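Local coordinates for hypothetical protein (Catenulispora acidiphila, PDB 4H3U) that is of unknown function but adopts the ketosteroid isomerase-like fold of SnoaL-like proteins and may take part in trimethylamine metabolism, at residues A[26-31]-A[89-94]; A[54-58]-A[71-75]; A[102-106]-A[117-121]; A[112-118]-A[143-149]. One frame throughout, in Å; residues are numbered along the deposited sequence.

Interaction 1: A[26-31]-A[89-94]; sequences TTPEIV and ITKAYR
Thr26 O and Ala92 O are joined by one water that donates to both carbonyls, 2.7 Å from Thr26 O. A second water lies 3.0 Å from Ala92 N, whose N-H it accepts, and also bonds to Thr27 OG1. No direct hydrogen bond crosses the contact, and these two waters carry the polar link between the N-terminal chain and the strand. Beneath them the packing is apolar. Val31 CG1, anti to the backbone N (chi1 176°), meets Ile89 CD1 at 3.5 Å, and the same methyl lies 4.0 Å from Ala92 CB. Pro28, at the N-cap position of helix 29-39, sets CD 4.2 Å from Ala92 CB. Further along the strand Arg94 crosses Ile30 at about a right angle, with NH1 4.1 Å from Ile30 CG2, while Arg94 NH2 is held by Thr126 OG1 and Gly96 O. Tyr93 points away from the helix; in the conformer described here its ring stacks on His98 of the second subunit. Thr90 and Lys91 both face Glu102, a classic beta bulge where the chain turns a corner. The N-terminal helix thus packs on a curved sheet, as in the cone-shaped alpha+beta fold of ketosteroid isomerase.

Interaction 2: A[54-58]-A[71-75]; sequences GTYVD and ISGWK
Tyr56 and Trp74 meet through the pyrrole side of the indole: Trp74 CD1 lies over one face of the phenol ring, toward its rim, 3.9 Å from Tyr56 CE2. Trp74 holds CG anti to the backbone N (chi1 176°), which swings the indole onto that face. The pair is oblique, the planes inclined at 49° and the phenol and five-membered ring centroids 5.2 Å apart. Beside it Ile71 crosses Tyr56 at about a right angle; Ile71 CG1 sits 3.8 Å from Tyr56 CB, and Ile71 CD1 runs on to Gly54 O at 3.7 Å. Along the indole rim next to NE1, Asp58 OD2 lies in the ring plane, 3.5 Å from Trp74 CZ2, with the carboxylate turned 82° to the ring. One water joins the two polar ends, donating to Asp58 OD2 at 2.7 Å and accepting from Trp74 NE1 at 2.9 Å. With an alanine in place of Trp74, this water would probably lose its indole donor, and a gap would open over the Tyr56 face.

A second shell fixes the groups. Tyr56 OH bonds to Asp136 OD2 and Trp38 NE1, Asp58 OD2 to Tyr138 OH, and Asp58 OD1 to Ile61 N. The indole of Trp38 meets that of Trp74 nearly perpendicularly. Tyr56, Asp58 and Trp74 are buried, consistent with a place in the interior pocket of ketosteroid isomerase-like proteins. Helix 68-81 here covers strand 54-58, which lies between strands 63-66 and 130-138; Met65 touches both Tyr56 and Trp74, and Leu46 of helix 43-47 packs on Ile71.

Interaction 3: A[102-106]-A[117-121]; sequences EAVYG and AVPMA
Tyr105 and Val118 exchange two backbone hydrogen bonds, Tyr105 N to Val118 O at 2.8 Å and Val118 N to Tyr105 O at 2.9 Å. Ala103 and Met120 form the next hydrogen-bonded pair: Ala103 N reaches Met120 O at 3.0 Å almost straight (177° at the hydrogen), and Met120 N returns 2.9 Å to Ala103 O from above the carbonyl plane. Between the pairs, Val104 CA lies 3.4 Å from Val118 O in a CA-H...O contact. Strands 98-109 and 116-127 are thus an antiparallel beta hairpin in the curved sheet of the ketosteroid isomerase-like fold. On the face carrying Ala103, Tyr105, Val118 and Met120, the selenomethionine Met120, modelled in two conformers, makes a Met-aromatic contact in the conformer described here. Its chain bends at chi3 (48°), putting CE 3.6 Å from Tyr105 CB and SE obliquely beside the phenol ring. That ring also meets Phe116 and Tyr138 edge-to-face. On the other face Val104 CG1 touches Ala117 CB at 4.0 Å. There Glu102 bonds through OE2 to Tyr93 and through OE1 to Gln135 of the second subunit, while Pro119 packs on His59 of that subunit.

Interaction 4: A[112-118]-A[143-149]; sequences APTPFAV and VLAQSGL
Phe116 takes the CG1 methyl of Val143 over the centre of one ring face, a CH-pi contact 3.9 Å from the centroid and 11° off the normal. At the ring edge, near its plane, a water donates to Thr114 O and to Ser147 OG. The other flat group is the Gln146 amide, which a chain extended beyond CG (chi2 -178°) carries to both backbone polar atoms of Ala117. Ala117 N gives its hydrogen to Gln146 OE1 at 2.9 Å, and Gln146 NE2 donates at 3.0 Å to Ala117 O, which lies in the amide plane although the donor stands above the carbonyl plane. NE2 also bonds to Ser142 OG and passes 3.5 Å from Val118 CG1. A leucine at Gln146 would probably leave Ala117 N and Ala117 O without these mates. Nearer the helix end Thr114 grips two successive carbonyls: Thr114 OG1 donates 2.7 Å to a lone pair of Gln146 O, and Thr114 N gives 3.1 Å to Ser147 O. Ser147 OG is turned back to Val143 O at 2.7 Å, opposite the face used by Ser147 N. Leu149 folds onto Ala112 CB, with CG 4.0 Å away. At Gly148 the chain leaves the helix with positive phi, and the bonds Gly148 N to Ala145 O and Leu149 N to Leu144 O complete a Schellman motif that ends helix 140-147, which Thr114 and the Gln146 amide tie to the chain entering strand 116-127.

From the N terminus, interaction 1 brings residues 26-31 to strand 82-95, closing a loop of 57 residues. Interaction 2 lies wholly within that loop and sets helix 68-81 on strand 54-58, near the other edge of the sheet, next to outermost strand 63-66. Interaction 3 opens only afterwards, as the hairpin of strands 98-109 and 116-127; it touches interaction 1 because strands 82-95 and 98-109 are neighbours. Interaction 4 begins before interaction 3 has closed, shares Ala117 and Val118 with it, and carries the chain past strand 130-138 to helix 140-147. All four reach the same sheet, and interactions 1 and 3 also touch the second subunit.

Interaction 1: A[26-31]-A[89-94]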
loop_
_atom_site.group_PDB
_atom_site.type_symbol
_atom_site.label_atom_id
_atom_site.label_comp_id
_atom_site.label_asym_id
_atom_site.label_seq_id
_atom_site.Cartn_x
_atom_site.Cartn_y
_atom_site.Cartn_z
ATOM N N THR A 26 -1.661 -13.604 16.521
ATOM C CA THR A 26 -3.007 -14.135 16.243
ATOM C C THR A 26 -3.747 -13.320 15.178
ATOM O O THR A 26 -3.973 -12.110 15.330
ATOM C CB THR A 26 -3.892 -14.186 17.512
ATOM O OG1 THR A 26 -3.234 -14.918 18.551
ATOM C CG2 THR A 26 -5.226 -14.876 17.220
ATOM N N THR A 27 -4.169 -14.001 14.124
ATOM C CA THR A 27 -4.887 -13.359 13.030
ATOM C C THR A 27 -6.374 -13.217 13.326
ATOM O O THR A 27 -7.027 -14.207 13.636
ATOM C CB THR A 27 -4.742 -14.188 11.746
ATOM O OG1 THR A 27 -3.359 -14.313 11.428
ATOM C CG2 THR A 27 -5.457 -13.528 10.584
ATOM N N PRO A 28 -6.924 -11.988 13.231
ATOM C CA PRO A 28 -8.361 -11.797 13.471
ATOM C C PRO A 28 -9.198 -12.674 12.530
ATOM O O PRO A 28 -8.852 -12.797 11.342
ATOM C CB PRO A 28 -8.559 -10.306 13.195
ATOM C CG PRO A 28 -7.228 -9.721 13.525
ATOM C CD PRO A 28 -6.207 -10.713 13.072
ATOM N N GLU A 29 -10.328 -13.180 12.996
ATOM C CA GLU A 29 -11.172 -13.986 12.141
ATOM C C GLU A 29 -11.625 -13.214 10.878
ATOM O O GLU A 29 -11.794 -13.829 9.846
ATOM C CB GLU A 29 -12.338 -14.551 12.969
ATOM C CG GLU A 29 -11.827 -15.512 14.071
ATOM C CD GLU A 29 -11.136 -16.785 13.534
ATOM O OE1 GLU A 29 -11.655 -17.450 12.597
ATOM O OE2 GLU A 29 -10.076 -17.175 14.093
ATOM N N ILE A 30 -11.869 -11.906 11.015
ATOM C CA ILE A 30 -12.309 -11.114 9.875
ATOM C C ILE A 30 -11.268 -11.141 8.751
ATOM O O ILE A 30 -11.623 -11.113 7.562
ATOM C CB ILE A 30 -12.682 -9.662 10.284
ATOM C CG1 ILE A 30 -13.396 -8.936 9.149
ATOM C CG2 ILE A 30 -11.477 -8.850 10.705
ATOM C CD1 ILE A 30 -14.656 -9.580 8.656
ATOM N N VAL A 31 -9.984 -11.202 9.126
ATOM C CA VAL A 31 -8.907 -11.294 8.148
ATOM C C VAL A 31 -8.963 -12.641 7.422
ATOM O O VAL A 31 -8.845 -12.712 6.197
ATOM C CB VAL A 31 -7.572 -11.027 8.778
ATOM C CG1 VAL A 31 -6.437 -11.220 7.807
ATOM C CG2 VAL A 31 -7.547 -9.593 9.351
ATOM N N ILE A 89 -2.482 -14.725 3.762
ATOM C CA ILE A 89 -2.107 -13.831 4.827
ATOM C C ILE A 89 -0.686 -14.093 5.300
ATOM O O ILE A 89 -0.367 -15.213 5.720
ATOM C CB ILE A 89 -3.082 -14.025 6.000
ATOM C CG1 ILE A 89 -4.545 -13.807 5.561
ATOM C CG2 ILE A 89 -2.725 -13.094 7.160
ATOM C CD1 ILE A 89 -4.804 -12.454 4.913
ATOM N N THR A 90 0.131 -13.065 5.263
ATOM C CA THR A 90 1.486 -13.091 5.786
ATOM C C THR A 90 1.450 -12.789 7.274
ATOM O O THR A 90 1.991 -13.557 8.086
ATOM C CB THR A 90 2.388 -12.101 5.057
ATOM O OG1 THR A 90 2.326 -12.372 3.659
ATOM C CG2 THR A 90 3.824 -12.234 5.528
ATOM N N LYS A 91 0.800 -11.680 7.650
ATOM C CA LYS A 91 0.591 -11.333 9.050
ATOM C C LYS A 91 -0.491 -10.277 9.124
ATOM O O LYS A 91 -0.785 -9.651 8.132
ATOM C CB LYS A 91 1.871 -10.900 9.746
ATOM C CG LYS A 91 2.426 -9.635 9.204
ATOM C CD LYS A 91 3.722 -9.136 9.865
ATOM C CE LYS A 91 4.882 -10.070 9.621
ATOM N NZ LYS A 91 6.089 -9.534 10.319
ATOM N N ALA A 92 -1.109 -10.136 10.270
ATOM C CA ALA A 92 -2.115 -9.136 10.446
ATOM C C ALA A 92 -2.128 -8.725 11.897
ATOM O O ALA A 92 -1.764 -9.514 12.764
ATOM C CB ALA A 92 -3.484 -9.629 10.002
ATOM N N TYR A 93 -2.569 -7.493 12.170
ATOM C CA TYR A 93 -2.550 -6.924 13.504
ATOM C C TYR A 93 -3.631 -5.853 13.678
ATOM O O TYR A 93 -3.803 -4.991 12.831
ATOM C CB TYR A 93 -1.122 -6.431 13.802
ATOM C CG TYR A 93 -0.326 -5.836 12.624
ATOM C CD1 TYR A 93 -0.301 -4.460 12.379
ATOM C CD2 TYR A 93 0.425 -6.671 11.776
ATOM C CE1 TYR A 93 0.421 -3.959 11.316
ATOM C CE2 TYR A 93 1.154 -6.154 10.731
ATOM C CZ TYR A 93 1.141 -4.799 10.503
ATOM O OH TYR A 93 1.861 -4.270 9.476
ATOM N N ARG A 94 -4.309 -5.878 14.824
ATOM C CA ARG A 94 -5.423 -5.011 15.157
ATOM C C ARG A 94 -4.986 -3.965 16.180
ATOM O O ARG A 94 -4.307 -4.288 17.147
ATOM C CB ARG A 94 -6.577 -5.841 15.838
ATOM C CG ARG A 94 -7.732 -4.938 16.275
ATOM C CD ARG A 94 -8.955 -5.636 16.844
ATOM N NE ARG A 94 -9.691 -6.396 15.836
ATOM C CZ ARG A 94 -10.621 -5.927 15.000
ATOM N NH1 ARG A 94 -11.234 -6.780 14.193
ATOM N NH2 ARG A 94 -10.938 -4.641 14.932
HETATM O O HOH W 1 -2.186 -10.042 15.476
HETATM O O HOH W 2 -0.965 -12.566 11.951
#

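Interaction 2: A[54-58]-A[71-75]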
loop_
_atom_site.group_PDB
_atom_site.type_symbol
_atom_site.label_atom_id
_atom_site.label_comp_id
_atom_site.label_asym_id
_atom_site.label_seq_id
_atom_site.Cartn_x
_atom_site.Cartn_y
_atom_site.Cartn_z
ATOM N N GLY A 54 -20.488 0.531 3.704
ATOM C CA GLY A 54 -19.074 0.238 3.690
ATOM C C GLY A 54 -18.429 0.586 2.356
ATOM O O GLY A 54 -19.053 0.476 1.311
ATOM N N THR A 55 -17.166 0.959 2.412
ATOM C CA THR A 55 -16.412 1.314 1.217
ATOM C C THR A 55 -15.238 0.369 0.969
ATOM O O THR A 55 -14.651 -0.193 1.894
ATOM C CB THR A 55 -15.885 2.762 1.313
ATOM O OG1 THR A 55 -15.022 2.891 2.437
ATOM C CG2 THR A 55 -17.044 3.733 1.436
ATOM N N TYR A 56 -14.906 0.233 -0.317
ATOM C CA TYR A 56 -13.802 -0.579 -0.743
ATOM C C TYR A 56 -13.046 0.244 -1.796
ATOM O O TYR A 56 -13.629 0.662 -2.800
ATOM C CB TYR A 56 -14.310 -1.917 -1.377
ATOM C CG TYR A 56 -13.282 -3.029 -1.420
ATOM C CD1 TYR A 56 -13.440 -4.170 -0.641
ATOM C CD2 TYR A 56 -12.125 -2.936 -2.204
ATOM C CE1 TYR A 56 -12.493 -5.135 -0.590
ATOM C CE2 TYR A 56 -11.149 -3.897 -2.111
ATOM C CZ TYR A 56 -11.339 -5.007 -1.283
ATOM O OH TYR A 56 -10.348 -5.957 -1.120
ATOM N N VAL A 57 -11.756 0.474 -1.591
ATOM C CA VAL A 57 -10.911 1.192 -2.529
ATOM C C VAL A 57 -9.696 0.336 -2.862
ATOM O O VAL A 57 -8.947 -0.025 -1.985
ATOM C CB VAL A 57 -10.449 2.548 -1.949
ATOM C CG1 VAL A 57 -9.555 3.242 -2.969
ATOM C CG2 VAL A 57 -11.650 3.409 -1.599
ATOM N N ASP A 58 -9.481 0.105 -4.166
ATOM C CA ASP A 58 -8.255 -0.502 -4.676
ATOM C C ASP A 58 -7.435 0.634 -5.249
ATOM O O ASP A 58 -7.800 1.215 -6.273
ATOM C CB ASP A 58 -8.549 -1.589 -5.701
ATOM C CG ASP A 58 -7.315 -2.238 -6.246
ATOM O OD1 ASP A 58 -6.317 -1.521 -6.523
ATOM O OD2 ASP A 58 -7.337 -3.486 -6.448
ATOM N N ILE A 71 -19.522 -4.115 -3.808
ATOM C CA ILE A 71 -18.307 -4.791 -3.300
ATOM C C ILE A 71 -18.255 -6.252 -3.772
ATOM O O ILE A 71 -17.226 -6.721 -4.279
ATOM C CB ILE A 71 -18.149 -4.631 -1.814
ATOM C CG1 ILE A 71 -17.869 -3.147 -1.477
ATOM C CG2 ILE A 71 -17.047 -5.545 -1.263
ATOM C CD1 ILE A 71 -17.931 -2.799 0.003
ATOM N N SER A 72 -19.375 -6.981 -3.664
ATOM C CA SER A 72 -19.440 -8.307 -4.243
ATOM C C SER A 72 -19.165 -8.208 -5.765
ATOM O O SER A 72 -18.457 -9.050 -6.335
ATOM C CB SER A 72 -20.802 -8.877 -3.985
ATOM O OG SER A 72 -20.991 -9.128 -2.621
ATOM N N GLY A 73 -19.690 -7.175 -6.424
ATOM C CA GLY A 73 -19.427 -6.939 -7.830
ATOM C C GLY A 73 -17.970 -6.741 -8.158
ATOM O O GLY A 73 -17.547 -7.099 -9.274
ATOM N N TRP A 74 -17.161 -6.209 -7.244
ATOM C CA TRP A 74 -15.724 -6.054 -7.452
ATOM C C TRP A 74 -15.020 -7.413 -7.436
ATOM O O TRP A 74 -14.130 -7.642 -8.253
ATOM C CB TRP A 74 -15.148 -5.080 -6.405
ATOM C CG TRP A 74 -13.650 -4.913 -6.447
ATOM C CD1 TRP A 74 -12.785 -5.173 -5.434
ATOM C CD2 TRP A 74 -12.854 -4.416 -7.540
ATOM N NE1 TRP A 74 -11.506 -4.872 -5.813
ATOM C CE2 TRP A 74 -11.516 -4.446 -7.119
ATOM C CE3 TRP A 74 -13.134 -4.015 -8.858
ATOM C CZ2 TRP A 74 -10.471 -4.002 -7.927
ATOM C CZ3 TRP A 74 -12.107 -3.594 -9.650
ATOM C CH2 TRP A 74 -10.790 -3.603 -9.211
ATOM N N LYS A 75 -15.425 -8.325 -6.565
ATOM C CA LYS A 75 -14.905 -9.692 -6.623
ATOM C C LYS A 75 -15.297 -10.319 -7.954
ATOM O O LYS A 75 -14.455 -10.963 -8.605
ATOM C CB LYS A 75 -15.404 -10.481 -5.422
ATOM C CG LYS A 75 -15.175 -12.016 -5.503
ATOM C CD LYS A 75 -13.754 -12.461 -5.672
ATOM C CE LYS A 75 -13.697 -14.010 -5.545
ATOM N NZ LYS A 75 -12.408 -14.548 -6.024
HETATM O O HOH W 3 -8.761 -5.136 -4.784
#

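Interaction 3: A[102-106]-A[117-121]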
loop_
_atom_site.group_PDB
_atom_site.type_symbol
_atom_site.label_atom_id
_atom_site.label_comp_id
_atom_site.label_asym_id
_atom_site.label_seq_id
_atom_site.Cartn_x
_atom_site.Cartn_y
_atom_site.Cartn_z
ATOM N N GLU A 102 -0.962 -7.712 6.010
ATOM C CA GLU A 102 0.103 -7.918 5.046
ATOM C C GLU A 102 -0.240 -9.271 4.373
ATOM O O GLU A 102 -0.316 -10.324 5.031
ATOM C CB GLU A 102 1.470 -7.986 5.699
ATOM C CG GLU A 102 1.847 -6.669 6.302
ATOM C CD GLU A 102 3.247 -6.587 6.873
ATOM O OE1 GLU A 102 4.206 -7.024 6.181
ATOM O OE2 GLU A 102 3.403 -6.007 7.985
ATOM N N ALA A 103 -0.487 -9.238 3.074
ATOM C CA ALA A 103 -0.898 -10.410 2.316
ATOM C C ALA A 103 -0.099 -10.545 1.072
ATOM O O ALA A 103 0.737 -9.698 0.746
ATOM C CB ALA A 103 -2.362 -10.279 1.942
ATOM N N VAL A 104 -0.300 -11.670 0.381
ATOM C CA VAL A 104 0.208 -11.861 -0.978
ATOM C C VAL A 104 -1.007 -12.072 -1.859
ATOM O O VAL A 104 -1.844 -12.925 -1.595
ATOM C CB VAL A 104 1.188 -13.055 -1.104
ATOM C CG1 VAL A 104 1.624 -13.265 -2.553
ATOM C CG2 VAL A 104 2.396 -12.825 -0.226
ATOM N N TYR A 105 -1.061 -11.271 -2.910
ATOM C CA TYR A 105 -2.117 -11.292 -3.914
ATOM C C TYR A 105 -1.572 -11.874 -5.214
ATOM O O TYR A 105 -0.601 -11.375 -5.754
ATOM C CB TYR A 105 -2.588 -9.870 -4.145
ATOM C CG TYR A 105 -3.538 -9.652 -5.289
ATOM C CD1 TYR A 105 -4.466 -10.619 -5.647
ATOM C CD2 TYR A 105 -3.448 -8.551 -6.091
ATOM C CE1 TYR A 105 -5.310 -10.439 -6.743
ATOM C CE2 TYR A 105 -4.370 -8.297 -7.104
ATOM C CZ TYR A 105 -5.323 -9.223 -7.396
ATOM O OH TYR A 105 -6.203 -8.997 -8.427
ATOM N N GLY A 106 -2.196 -12.935 -5.672
ATOM C CA GLY A 106 -1.749 -13.607 -6.881
ATOM C C GLY A 106 -2.891 -14.004 -7.785
ATOM O O GLY A 106 -4.049 -14.117 -7.375
ATOM N N ALA A 117 2.374 -12.712 -8.508
ATOM C CA ALA A 117 2.123 -12.734 -7.037
ATOM C C ALA A 117 2.874 -11.536 -6.477
ATOM O O ALA A 117 4.074 -11.398 -6.712
ATOM C CB ALA A 117 2.526 -14.032 -6.387
ATOM N N VAL A 118 2.175 -10.671 -5.722
ATOM C CA VAL A 118 2.795 -9.486 -5.157
ATOM C C VAL A 118 2.375 -9.314 -3.702
ATOM O O VAL A 118 1.259 -9.684 -3.310
ATOM C CB VAL A 118 2.399 -8.215 -5.934
ATOM C CG1 VAL A 118 2.955 -8.230 -7.369
ATOM C CG2 VAL A 118 0.885 -7.961 -5.970
ATOM N N PRO A 119 3.215 -8.646 -2.903
ATOM C CA PRO A 119 2.779 -8.271 -1.560
ATOM C C PRO A 119 1.696 -7.175 -1.642
ATOM O O PRO A 119 1.760 -6.261 -2.456
ATOM C CB PRO A 119 4.055 -7.742 -0.897
ATOM C CG PRO A 119 4.920 -7.295 -2.035
ATOM C CD PRO A 119 4.599 -8.225 -3.170
HETATM N N MSE A 120 0.770 -7.210 -0.707
HETATM C CA MSE A 120 -0.279 -6.225 -0.649
HETATM C C MSE A 120 -0.426 -5.830 0.783
HETATM O O MSE A 120 -0.129 -6.606 1.701
HETATM C CB MSE A 120 -1.572 -6.819 -1.227
HETATM C CG MSE A 120 -2.757 -5.834 -1.363
HETATM SE SE MSE A 120 -4.273 -6.598 -2.397
HETATM C CE MSE A 120 -4.175 -8.244 -1.320
ATOM N N ALA A 121 -0.803 -4.565 0.945
ATOM C CA ALA A 121 -1.162 -4.003 2.277
ATOM C C ALA A 121 -2.635 -3.654 2.197
ATOM O O ALA A 121 -3.049 -2.861 1.338
ATOM C CB ALA A 121 -0.300 -2.782 2.610
#

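Interaction 4: A[112-118]-A[143-149]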
loop_
_atom_site.group_PDB
_atom_site.type_symbol
_atom_site.label_atom_id
_atom_site.label_comp_id
_atom_site.label_asym_id
_atom_site.label_seq_id
_atom_site.Cartn_x
_atom_site.Cartn_y
_atom_site.Cartn_z
ATOM N N ALA A 112 -2.802 -12.811 -20.495
ATOM C CA ALA A 112 -1.422 -12.321 -20.275
ATOM C C ALA A 112 -0.458 -13.477 -20.389
ATOM O O ALA A 112 -0.808 -14.633 -20.068
ATOM C CB ALA A 112 -1.284 -11.725 -18.867
ATOM N N PRO A 113 0.800 -13.194 -20.755
ATOM C CA PRO A 113 1.755 -14.296 -20.860
ATOM C C PRO A 113 1.985 -15.177 -19.607
ATOM O O PRO A 113 2.067 -16.397 -19.726
ATOM C CB PRO A 113 3.039 -13.579 -21.254
ATOM C CG PRO A 113 2.592 -12.380 -22.037
ATOM C CD PRO A 113 1.316 -11.958 -21.357
ATOM N N THR A 114 2.056 -14.557 -18.425
ATOM C CA THR A 114 2.406 -15.266 -17.223
ATOM C C THR A 114 1.572 -14.783 -16.026
ATOM O O THR A 114 1.027 -13.690 -16.099
ATOM C CB THR A 114 3.904 -15.100 -16.931
ATOM O OG1 THR A 114 4.276 -13.747 -17.158
ATOM C CG2 THR A 114 4.771 -15.947 -17.821
ATOM N N PRO A 115 1.542 -15.564 -14.941
ATOM C CA PRO A 115 0.847 -15.167 -13.704
ATOM C C PRO A 115 1.729 -14.210 -12.879
ATOM O O PRO A 115 2.873 -13.912 -13.236
ATOM C CB PRO A 115 0.642 -16.494 -12.994
ATOM C CG PRO A 115 1.838 -17.301 -13.404
ATOM C CD PRO A 115 2.084 -16.934 -14.839
ATOM N N PHE A 116 1.159 -13.756 -11.767
ATOM C CA PHE A 116 1.843 -12.845 -10.849
ATOM C C PHE A 116 1.524 -13.199 -9.392
ATOM O O PHE A 116 0.510 -13.842 -9.107
ATOM C CB PHE A 116 1.389 -11.384 -11.111
ATOM C CG PHE A 116 -0.041 -11.090 -10.669
ATOM C CD1 PHE A 116 -0.312 -10.639 -9.389
ATOM C CD2 PHE A 116 -1.105 -11.303 -11.534
ATOM C CE1 PHE A 116 -1.633 -10.425 -8.983
ATOM C CE2 PHE A 116 -2.414 -11.093 -11.147
ATOM C CZ PHE A 116 -2.679 -10.659 -9.836
ATOM N N ALA A 117 2.374 -12.712 -8.508
ATOM C CA ALA A 117 2.123 -12.734 -7.037
ATOM C C ALA A 117 2.874 -11.536 -6.477
ATOM O O ALA A 117 4.074 -11.398 -6.712
ATOM C CB ALA A 117 2.526 -14.032 -6.387
ATOM N N VAL A 118 2.175 -10.671 -5.722
ATOM C CA VAL A 118 2.795 -9.486 -5.157
ATOM C C VAL A 118 2.375 -9.314 -3.702
ATOM O O VAL A 118 1.259 -9.684 -3.310
ATOM C CB VAL A 118 2.399 -8.215 -5.934
ATOM C CG1 VAL A 118 2.955 -8.230 -7.369
ATOM C CG2 VAL A 118 0.885 -7.961 -5.970
ATOM N N VAL A 143 2.940 -6.256 -10.765
ATOM C CA VAL A 143 1.919 -7.125 -11.346
ATOM C C VAL A 143 2.112 -7.242 -12.868
ATOM O O VAL A 143 2.166 -8.328 -13.446
ATOM C CB VAL A 143 0.470 -6.645 -11.061
ATOM C CG1 VAL A 143 -0.558 -7.437 -11.897
ATOM C CG2 VAL A 143 0.156 -6.786 -9.562
ATOM N N LEU A 144 2.171 -6.106 -13.518
ATOM C CA LEU A 144 2.280 -6.093 -14.985
ATOM C C LEU A 144 3.596 -6.700 -15.455
ATOM O O LEU A 144 3.623 -7.454 -16.446
ATOM C CB LEU A 144 2.093 -4.690 -15.531
ATOM C CG LEU A 144 0.734 -4.055 -15.229
ATOM C CD1 LEU A 144 0.697 -2.601 -15.743
ATOM C CD2 LEU A 144 -0.444 -4.886 -15.728
ATOM N N ALA A 145 4.708 -6.339 -14.831
ATOM C CA ALA A 145 6.003 -6.882 -15.229
ATOM C C ALA A 145 6.032 -8.419 -15.062
ATOM O O ALA A 145 6.471 -9.120 -15.973
ATOM C CB ALA A 145 7.132 -6.231 -14.440
ATOM N N GLN A 146 5.569 -8.912 -13.908
ATOM C CA GLN A 146 5.556 -10.347 -13.707
ATOM C C GLN A 146 4.721 -11.042 -14.780
ATOM O O GLN A 146 4.983 -12.199 -15.104
ATOM C CB GLN A 146 5.042 -10.704 -12.314
ATOM C CG GLN A 146 6.031 -10.432 -11.216
ATOM C CD GLN A 146 5.419 -10.869 -9.906
ATOM O OE1 GLN A 146 4.933 -11.999 -9.768
ATOM N NE2 GLN A 146 5.490 -10.015 -8.908
ATOM N N SER A 147 3.638 -10.362 -15.155
ATOM C CA SER A 147 2.661 -10.918 -16.103
ATOM C C SER A 147 3.109 -10.896 -17.547
ATOM O O SER A 147 2.433 -11.460 -18.406
ATOM C CB SER A 147 1.328 -10.137 -16.035
ATOM O OG SER A 147 0.718 -10.216 -14.743
ATOM N N GLY A 148 4.223 -10.224 -17.820
ATOM C CA GLY A 148 4.714 -10.068 -19.172
ATOM C C GLY A 148 3.890 -9.088 -19.979
ATOM O O GLY A 148 3.897 -9.162 -21.207
ATOM N N LEU A 149 3.257 -8.124 -19.318
ATOM C CA LEU A 149 2.446 -7.112 -19.962
ATOM C C LEU A 149 3.195 -5.811 -20.014
ATOM O O LEU A 149 4.089 -5.558 -19.193
ATOM C CB LEU A 149 1.152 -6.881 -19.183
ATOM C CG LEU A 149 0.169 -8.058 -19.200
ATOM C CD1 LEU A 149 -0.949 -7.826 -18.196
ATOM C CD2 LEU A 149 -0.349 -8.289 -20.603
HETATM O O HOH W 4 -1.035 -12.275 -14.897
#